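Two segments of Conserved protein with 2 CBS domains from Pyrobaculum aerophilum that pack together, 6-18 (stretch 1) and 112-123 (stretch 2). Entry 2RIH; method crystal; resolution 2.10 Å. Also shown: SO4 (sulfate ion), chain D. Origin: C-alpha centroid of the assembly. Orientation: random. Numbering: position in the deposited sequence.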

ATOM      1  N   ARG A   6      12.823  -1.611  18.189  1.00 25.68           N
ATOM      2  CA  ARG A   6      11.421  -1.494  18.614  1.00 27.38           C
ATOM      3  C   ARG A   6      10.607  -0.711  17.594  1.00 25.74           C
ATOM      4  O   ARG A   6      11.148   0.135  16.881  1.00 23.10           O
ATOM      5  CB  ARG A   6      11.330  -0.755  19.953  1.00 31.67           C
ATOM      6  CG  ARG A   6      11.229  -1.637  21.154  1.00 37.54           C
ATOM      7  CD  ARG A   6      12.514  -2.326  21.487  1.00 41.48           C
ATOM      8  NE  ARG A   6      12.286  -3.353  22.497  1.00 44.81           N
ATOM      9  CZ  ARG A   6      13.208  -4.208  22.928  1.00 46.24           C
ATOM     10  NH1 ARG A   6      14.451  -4.163  22.456  1.00 47.74           N
ATOM     11  NH2 ARG A   6      12.882  -5.110  23.844  1.00 46.91           N
ATOM     12  N   THR A   7       9.299  -0.964  17.562  1.00 24.26           N
ATOM     13  CA  THR A   7       8.395  -0.303  16.611  1.00 25.82           C
ATOM     14  C   THR A   7       8.426   1.226  16.736  1.00 25.74           C
ATOM     15  O   THR A   7       8.405   1.932  15.733  1.00 24.94           O
ATOM     16  CB  THR A   7       6.926  -0.814  16.750  1.00 26.01           C
ATOM     17  OG1 THR A   7       6.442  -0.563  18.073  1.00 27.15           O
ATOM     18  CG2 THR A   7       6.835  -2.299  16.461  1.00 24.27           C
ATOM     19  N   SER A   8       8.511   1.717  17.971  1.00 25.72           N
ATOM     20  CA  SER A   8       8.594   3.150  18.261  1.00 25.35           C
ATOM     21  C   SER A   8       9.767   3.850  17.563  1.00 24.57           C
ATOM     22  O   SER A   8       9.676   5.022  17.216  1.00 22.90           O
ATOM     23  CB  SER A   8       8.714   3.367  19.771  1.00 27.21           C
ATOM     24  OG  SER A   8       9.903   2.776  20.278  1.00 27.81           O
ATOM     25  N   GLU A   9      10.862   3.121  17.357  1.00 25.42           N
ATOM     26  CA  GLU A   9      12.061   3.660  16.723  1.00 23.29           C
ATOM     27  C   GLU A   9      11.877   3.990  15.238  1.00 21.59           C
ATOM     28  O   GLU A   9      12.685   4.721  14.661  1.00 20.44           O
ATOM     29  CB  GLU A   9      13.223   2.675  16.873  1.00 23.66           C
ATOM     30  CG  GLU A   9      13.601   2.370  18.308  1.00 24.83           C
ATOM     31  CD  GLU A   9      14.740   1.385  18.419  1.00 25.90           C
ATOM     32  OE1 GLU A   9      15.768   1.583  17.732  1.00 30.17           O
ATOM     33  OE2 GLU A   9      14.614   0.419  19.202  1.00 24.44           O
ATOM     34  N   LEU A  10      10.839   3.431  14.622  1.00 21.88           N
ATOM     35  CA  LEU A  10      10.586   3.612  13.191  1.00 22.84           C
ATOM     36  C   LEU A  10       9.381   4.501  12.892  1.00 22.45           C
ATOM     37  O   LEU A  10       8.974   4.616  11.742  1.00 22.63           O
ATOM     38  CB  LEU A  10      10.379   2.253  12.521  1.00 22.27           C
ATOM     39  CG  LEU A  10      11.448   1.192  12.795  1.00 23.65           C
ATOM     40  CD1 LEU A  10      11.115  -0.084  12.038  1.00 21.90           C
ATOM     41  CD2 LEU A  10      12.866   1.693  12.442  1.00 23.55           C
ATOM     42  N   LEU A  11       8.805   5.123  13.916  1.00 23.56           N
ATOM     43  CA  LEU A  11       7.658   5.999  13.718  1.00 25.19           C
ATOM     44  C   LEU A  11       8.143   7.343  13.176  1.00 25.75           C
ATOM     45  O   LEU A  11       9.096   7.917  13.681  1.00 27.06           O
ATOM     46  CB  LEU A  11       6.877   6.168  15.022  1.00 25.84           C
ATOM     47  CG  LEU A  11       6.194   4.891  15.548  1.00 24.45           C
ATOM     48  CD1 LEU A  11       5.594   5.129  16.925  1.00 24.28           C
ATOM     49  CD2 LEU A  11       5.125   4.403  14.580  1.00 24.72           C
ATOM     50  N   LYS A  12       7.474   7.847  12.148  1.00 27.60           N
ATOM     51  CA  LYS A  12       7.959   9.029  11.446  1.00 27.83           C
ATOM     52  C   LYS A  12       7.200  10.317  11.793  1.00 29.76           C
ATOM     53  O   LYS A  12       7.821  11.292  12.208  1.00 33.11           O
ATOM     54  CB  LYS A  12       8.029   8.732   9.945  1.00 26.73           C
ATOM     55  CG  LYS A  12       9.258   7.865   9.635  1.00 26.90           C
ATOM     56  CD  LYS A  12       9.227   7.155   8.313  1.00 27.54           C
ATOM     57  CE  LYS A  12      10.440   6.216   8.179  1.00 27.25           C
ATOM     58  NZ  LYS A  12      10.425   5.027   9.121  1.00 24.76           N
ATOM     59  N   ARG A  13       5.877  10.305  11.649  1.00 30.42           N
ATOM     60  CA  ARG A  13       5.032  11.468  11.930  1.00 28.70           C
ATOM     61  C   ARG A  13       3.856  11.079  12.824  1.00 28.29           C
ATOM     62  O   ARG A  13       3.592   9.892  13.023  1.00 29.74           O
ATOM     63  CB  ARG A  13       4.502  12.056  10.621  1.00 30.09           C
ATOM     64  CG  ARG A  13       5.574  12.574   9.669  1.00 31.29           C
ATOM     65  CD  ARG A  13       6.297  13.791  10.248  1.00 30.78           C
ATOM     66  NE  ARG A  13       7.306  14.305   9.329  1.00 30.37           N
ATOM     67  CZ  ARG A  13       8.539  13.810   9.186  1.00 30.31           C
ATOM     68  NH1 ARG A  13       9.361  14.365   8.312  1.00 30.43           N
ATOM     69  NH2 ARG A  13       8.966  12.779   9.907  1.00 30.31           N
ATOM     70  N   PRO A  14       3.143  12.077  13.389  1.00 27.75           N
ATOM     71  CA  PRO A  14       1.951  11.669  14.126  1.00 26.26           C
ATOM     72  C   PRO A  14       0.963  10.928  13.218  1.00 26.14           C
ATOM     73  O   PRO A  14       0.875  11.222  12.018  1.00 25.54           O
ATOM     74  CB  PRO A  14       1.367  12.995  14.634  1.00 26.55           C
ATOM     75  CG  PRO A  14       2.518  13.948  14.617  1.00 26.65           C
ATOM     76  CD  PRO A  14       3.346  13.537  13.437  1.00 26.60           C
ATOM     77  N   PRO A  15       0.239   9.953  13.778  1.00 25.50           N
ATOM     78  CA  PRO A  15      -0.677   9.186  12.958  1.00 25.60           C
ATOM     79  C   PRO A  15      -1.857  10.032  12.507  1.00 24.57           C
ATOM     80  O   PRO A  15      -2.203  11.021  13.160  1.00 24.51           O
ATOM     81  CB  PRO A  15      -1.139   8.069  13.899  1.00 25.17           C
ATOM     82  CG  PRO A  15      -0.989   8.627  15.238  1.00 25.51           C
ATOM     83  CD  PRO A  15       0.212   9.519  15.182  1.00 24.47           C
ATOM     84  N   VAL A  16      -2.440   9.652  11.377  1.00 24.79           N
ATOM     85  CA  VAL A  16      -3.675  10.251  10.919  1.00 24.77           C
ATOM     86  C   VAL A  16      -4.817   9.621  11.717  1.00 26.22           C
ATOM     87  O   VAL A  16      -5.058   8.410  11.637  1.00 24.31           O
ATOM     88  CB  VAL A  16      -3.905  10.019   9.410  1.00 23.19           C
ATOM     89  CG1 VAL A  16      -5.299  10.461   9.008  1.00 21.99           C
ATOM     90  CG2 VAL A  16      -2.864  10.759   8.606  1.00 23.04           C
ATOM     91  N   SER A  17      -5.489  10.430  12.523  1.00 24.86           N
ATOM     92  CA  SER A  17      -6.654   9.953  13.243  1.00 25.78           C
ATOM     93  C   SER A  17      -7.810  10.919  13.059  1.00 24.74           C
ATOM     94  O   SER A  17      -7.611  12.123  12.957  1.00 24.93           O
ATOM     95  CB  SER A  17      -6.352   9.740  14.730  1.00 25.25           C
ATOM     96  OG  SER A  17      -6.066  10.962  15.378  1.00 26.76           O
ATOM     97  N   LEU A  18      -9.011  10.360  12.999  1.00 24.07           N
ATOM     98  CA  LEU A  18     -10.231  11.126  12.876  1.00 24.83           C
ATOM     99  C   LEU A  18     -11.244  10.523  13.847  1.00 25.02           C
ATOM    100  O   LEU A  18     -11.141   9.345  14.193  1.00 20.85           O
ATOM    101  CB  LEU A  18     -10.770  11.071  11.441  1.00 25.41           C
ATOM    102  CG  LEU A  18      -9.934  11.698  10.317  1.00 25.75           C
ATOM    103  CD1 LEU A  18      -8.895  10.709   9.759  1.00 25.47           C
ATOM    104  CD2 LEU A  18     -10.841  12.183   9.210  1.00 25.93           C
ATOM    105  N   GLU A 112      -3.255   3.556  24.264  1.00 26.73           N
ATOM    106  CA  GLU A 112      -3.363   4.826  23.557  1.00 26.50           C
ATOM    107  C   GLU A 112      -2.598   4.752  22.245  1.00 25.03           C
ATOM    108  O   GLU A 112      -1.578   4.068  22.147  1.00 21.56           O
ATOM    109  CB  GLU A 112      -2.828   5.966  24.424  1.00 26.89           C
ATOM    110  CG  GLU A 112      -3.578   6.118  25.742  1.00 28.84           C
ATOM    111  CD  GLU A 112      -2.863   6.995  26.750  1.00 29.37           C
ATOM    112  OE1 GLU A 112      -1.632   7.183  26.640  1.00 30.79           O
ATOM    113  OE2 GLU A 112      -3.542   7.489  27.668  1.00 31.89           O
ATOM    114  N   LEU A 113      -3.112   5.455  21.241  1.00 24.65           N
ATOM    115  CA  LEU A 113      -2.482   5.530  19.928  1.00 24.92           C
ATOM    116  C   LEU A 113      -1.145   6.264  19.999  1.00 24.32           C
ATOM    117  O   LEU A 113      -1.073   7.382  20.492  1.00 24.68           O
ATOM    118  CB  LEU A 113      -3.414   6.253  18.959  1.00 25.55           C
ATOM    119  CG  LEU A 113      -2.940   6.497  17.527  1.00 25.54           C
ATOM    120  CD1 LEU A 113      -2.716   5.191  16.771  1.00 24.18           C
ATOM    121  CD2 LEU A 113      -3.970   7.359  16.830  1.00 25.51           C
ATOM    122  N   VAL A 114      -0.094   5.612  19.511  1.00 23.41           N
ATOM    123  CA  VAL A 114       1.234   6.198  19.428  1.00 22.68           C
ATOM    124  C   VAL A 114       1.544   6.549  17.970  1.00 22.23           C
ATOM    125  O   VAL A 114       2.053   7.623  17.657  1.00 24.42           O
ATOM    126  CB  VAL A 114       2.297   5.199  19.946  1.00 23.44           C
ATOM    127  CG1 VAL A 114       3.687   5.841  19.935  1.00 25.46           C
ATOM    128  CG2 VAL A 114       1.939   4.723  21.348  1.00 23.94           C
ATOM    129  N   GLY A 115       1.241   5.624  17.076  1.00 21.55           N
ATOM    130  CA  GLY A 115       1.503   5.833  15.676  1.00 21.89           C
ATOM    131  C   GLY A 115       0.956   4.711  14.838  1.00 23.29           C
ATOM    132  O   GLY A 115       0.204   3.843  15.328  1.00 20.80           O
ATOM    133  N   VAL A 116       1.332   4.763  13.566  1.00 22.12           N
ATOM    134  CA  VAL A 116       1.014   3.741  12.595  1.00 23.36           C
ATOM    135  C   VAL A 116       2.316   3.372  11.886  1.00 24.24           C
ATOM    136  O   VAL A 116       3.044   4.238  11.387  1.00 24.18           O
ATOM    137  CB  VAL A 116      -0.033   4.241  11.572  1.00 23.23           C
ATOM    138  CG1 VAL A 116      -0.209   3.217  10.420  1.00 23.82           C
ATOM    139  CG2 VAL A 116      -1.359   4.530  12.267  1.00 21.01           C
ATOM    140  N   LEU A 117       2.604   2.081  11.866  1.00 23.41           N
ATOM    141  CA  LEU A 117       3.785   1.546  11.224  1.00 25.14           C
ATOM    142  C   LEU A 117       3.370   0.938   9.884  1.00 26.11           C
ATOM    143  O   LEU A 117       2.380   0.213   9.800  1.00 25.75           O
ATOM    144  CB  LEU A 117       4.408   0.483  12.131  1.00 25.43           C
ATOM    145  CG  LEU A 117       5.803  -0.044  11.807  1.00 27.13           C
ATOM    146  CD1 LEU A 117       6.865   1.015  12.114  1.00 25.45           C
ATOM    147  CD2 LEU A 117       6.076  -1.329  12.594  1.00 26.50           C
ATOM    148  N   SER A 118       4.132   1.255   8.844  1.00 25.28           N
ATOM    149  CA  SER A 118       3.891   0.753   7.516  1.00 25.80           C
ATOM    150  C   SER A 118       4.906  -0.326   7.144  1.00 26.11           C
ATOM    151  O   SER A 118       5.982  -0.414   7.725  1.00 20.80           O
ATOM    152  CB  SER A 118       4.009   1.899   6.514  1.00 27.02           C
ATOM    153  OG  SER A 118       3.997   1.403   5.205  1.00 28.37           O
ATOM    154  N   ILE A 119       4.549  -1.124   6.143  1.00 26.01           N
ATOM    155  CA  ILE A 119       5.464  -2.072   5.535  1.00 27.63           C
ATOM    156  C   ILE A 119       6.691  -1.344   4.916  1.00 27.19           C
ATOM    157  O   ILE A 119       7.798  -1.887   4.876  1.00 24.49           O
ATOM    158  CB  ILE A 119       4.712  -2.940   4.495  1.00 27.99           C
ATOM    159  CG1 ILE A 119       5.525  -4.179   4.135  1.00 28.00           C
ATOM    160  CG2 ILE A 119       4.352  -2.125   3.238  1.00 28.45           C
ATOM    161  CD1 ILE A 119       4.684  -5.252   3.472  1.00 29.43           C
ATOM    162  N   ARG A 120       6.496  -0.105   4.473  1.00 26.50           N
ATOM    163  CA  ARG A 120       7.609   0.759   4.021  1.00 28.57           C
ATOM    164  C   ARG A 120       8.669   0.969   5.085  1.00 28.24           C
ATOM    165  O   ARG A 120       9.864   1.046   4.773  1.00 29.29           O
ATOM    166  CB  ARG A 120       7.104   2.152   3.688  1.00 30.41           C
ATOM    167  CG  ARG A 120       6.660   2.389   2.298  1.00 32.45           C
ATOM    168  CD  ARG A 120       5.947   3.738   2.263  1.00 34.09           C
ATOM    169  NE  ARG A 120       6.188   4.411   1.012  1.00 36.99           N
ATOM    170  CZ  ARG A 120       5.288   4.716   0.093  1.00 35.19           C
ATOM    171  NH1 ARG A 120       3.993   4.457   0.237  1.00 35.27           N
ATOM    172  NH2 ARG A 120       5.723   5.317  -0.990  1.00 38.32           N
ATOM    173  N   ASP A 121       8.222   1.121   6.330  1.00 26.92           N
ATOM    174  CA  ASP A 121       9.117   1.392   7.459  1.00 27.07           C
ATOM    175  C   ASP A 121       9.999   0.197   7.810  1.00 28.26           C
ATOM    176  O   ASP A 121      11.118   0.360   8.316  1.00 28.18           O
ATOM    177  CB  ASP A 121       8.306   1.792   8.695  1.00 27.30           C
ATOM    178  CG  ASP A 121       7.480   3.049   8.478  1.00 29.28           C
ATOM    179  OD1 ASP A 121       8.060   4.089   8.082  1.00 29.56           O
ATOM    180  OD2 ASP A 121       6.247   3.007   8.734  1.00 29.20           O
ATOM    181  N   LEU A 122       9.493  -1.003   7.540  1.00 27.75           N
ATOM    182  CA  LEU A 122      10.161  -2.232   7.942  1.00 26.45           C
ATOM    183  C   LEU A 122      11.037  -2.851   6.865  1.00 27.41           C
ATOM    184  O   LEU A 122      11.992  -3.568   7.172  1.00 29.06           O
ATOM    185  CB  LEU A 122       9.111  -3.277   8.326  1.00 25.59           C
ATOM    186  CG  LEU A 122       8.212  -2.999   9.520  1.00 25.64           C
ATOM    187  CD1 LEU A 122       7.182  -4.100   9.652  1.00 23.95           C
ATOM    188  CD2 LEU A 122       9.041  -2.864  10.788  1.00 26.96           C
ATOM    189  N   CYS A 123      10.707  -2.595   5.605  1.00 27.00           N
ATOM    190  CA  CYS A 123      11.199  -3.443   4.527  1.00 28.09           C
ATOM    191  C   CYS A 123      12.284  -2.858   3.632  1.00 29.07           C
ATOM    192  O   CYS A 123      12.721  -3.525   2.696  1.00 28.08           O
ATOM    193  CB  CYS A 123      10.007  -3.901   3.697  1.00 26.87           C
ATOM    194  SG  CYS A 123       8.847  -4.827   4.692  1.00 27.60           S
TER
HETATM  195  S   SO4 D 140       2.407   4.282   3.655  1.00 28.55           S
HETATM  196  O1  SO4 D 140       2.761   2.923   3.287  1.00 27.97           O
HETATM  197  O2  SO4 D 140       3.416   4.817   4.560  1.00 33.64           O
HETATM  198  O3  SO4 D 140       2.376   5.122   2.476  1.00 29.03           O
HETATM  199  O4  SO4 D 140       1.109   4.300   4.297  1.00 28.79           O
HETATM  200  O   HOH W   1       6.261   5.092  10.587  1.00 28.56           O
HETATM  201  O   HOH W   2      12.251   2.955   8.900  1.00 19.96           O
HETATM  202  O   HOH W   3       4.847   6.961  11.346  1.00 25.00           O
HETATM  203  O   HOH W   4       2.446   7.325  12.677  1.00 24.54           O
HETATM  204  O   HOH W   5       3.890   8.622  15.743  1.00 34.74           O

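The two stretches lie nearly a hundred residues apart in one chain and bury 601 Å² between them, yet no direct backbone hydrogen bond joins them. Stretch 1 opens with a 3-10 segment, residues 7-10, marked by Leu-10 N to Thr-7 O at 3.1 Å, then runs mainly as loop before ending in a strand that reaches Leu-18. The register is clear from the CA atoms: Leu-10 CA is 6.3 Å from Asp-121 CA, Leu-11 CA 6.4 Å from Leu-117 CA, and Pro-15 CA 4.8 Å from Gly-115 CA. The two stretches therefore pair in opposite sequence order, and of the three pairs the one at Gly-115 is the closest.

The absence of a side chain at Gly-115 leaves room for Leu-11. An ideal CB there would point toward stretch 1 and lie 2.8 Å from Leu-11 CD2, a clash; as it is, Leu-11 CD2 sits 4.0 Å from Gly-115 CA. Leu-11 leaves its backbone sideways, and its m, t rotamer (-66°, 173°) brings the end of the side chain nearer, with Leu-11 CD1 3.6 Å from Val-114 CG1 and Leu-11 CD2 3.8 Å from Val-116 O.

Leu-10 has the same m, t rotamer but its CA-to-CB bond already points toward stretch 2. Leu-10 CB meets Leu-117 CD1 at 3.7 Å, and Leu-10 CD1 meets Leu-122 CD2 at 3.7 Å. Leu-117 answers with a t, p conformation that carries its end closer. Pro-15, its ring puckered C-gamma endo, places CG 3.6 Å from Leu-113 CD2 and CB 3.9 Å from Val-116 CG2, an apolar contact that needs no directional bond.

The charged pairing is Lys-12 with Asp-121. The lysine starts sideways; chi2 (162°) and chi3 (-174°), both t, extend it, and chi4 at 68° (p) turns the amine so that Lys-12 NZ donates to Asp-121 OD1 at 2.7 Å, a salt bridge, and to Leu-10 O at 3.0 Å. With chi1 at -61° (m), Asp-121 OD2 accepts from Ser-118 N at 2.7 Å and also takes a bond from water 1 at 2.8 Å, which reaches Leu-10 O at 3.0 Å. Ser-118 in turn caps the weakly bonded helix, its OG accepting from Arg-120 N at 3.0 Å and donating to O1 of the sulfate at 2.7 Å.

Waters link the two backbones. Water 3 accepts from Lys-12 N at 2.9 Å and donates to Val-116 O at 3.3 Å; water 4 donates to Arg-13 O at 2.8 Å and accepts from Val-116 N at 2.9 Å; water 5 donates to Arg-13 O at 3.0 Å and Val-114 O at 2.8 Å.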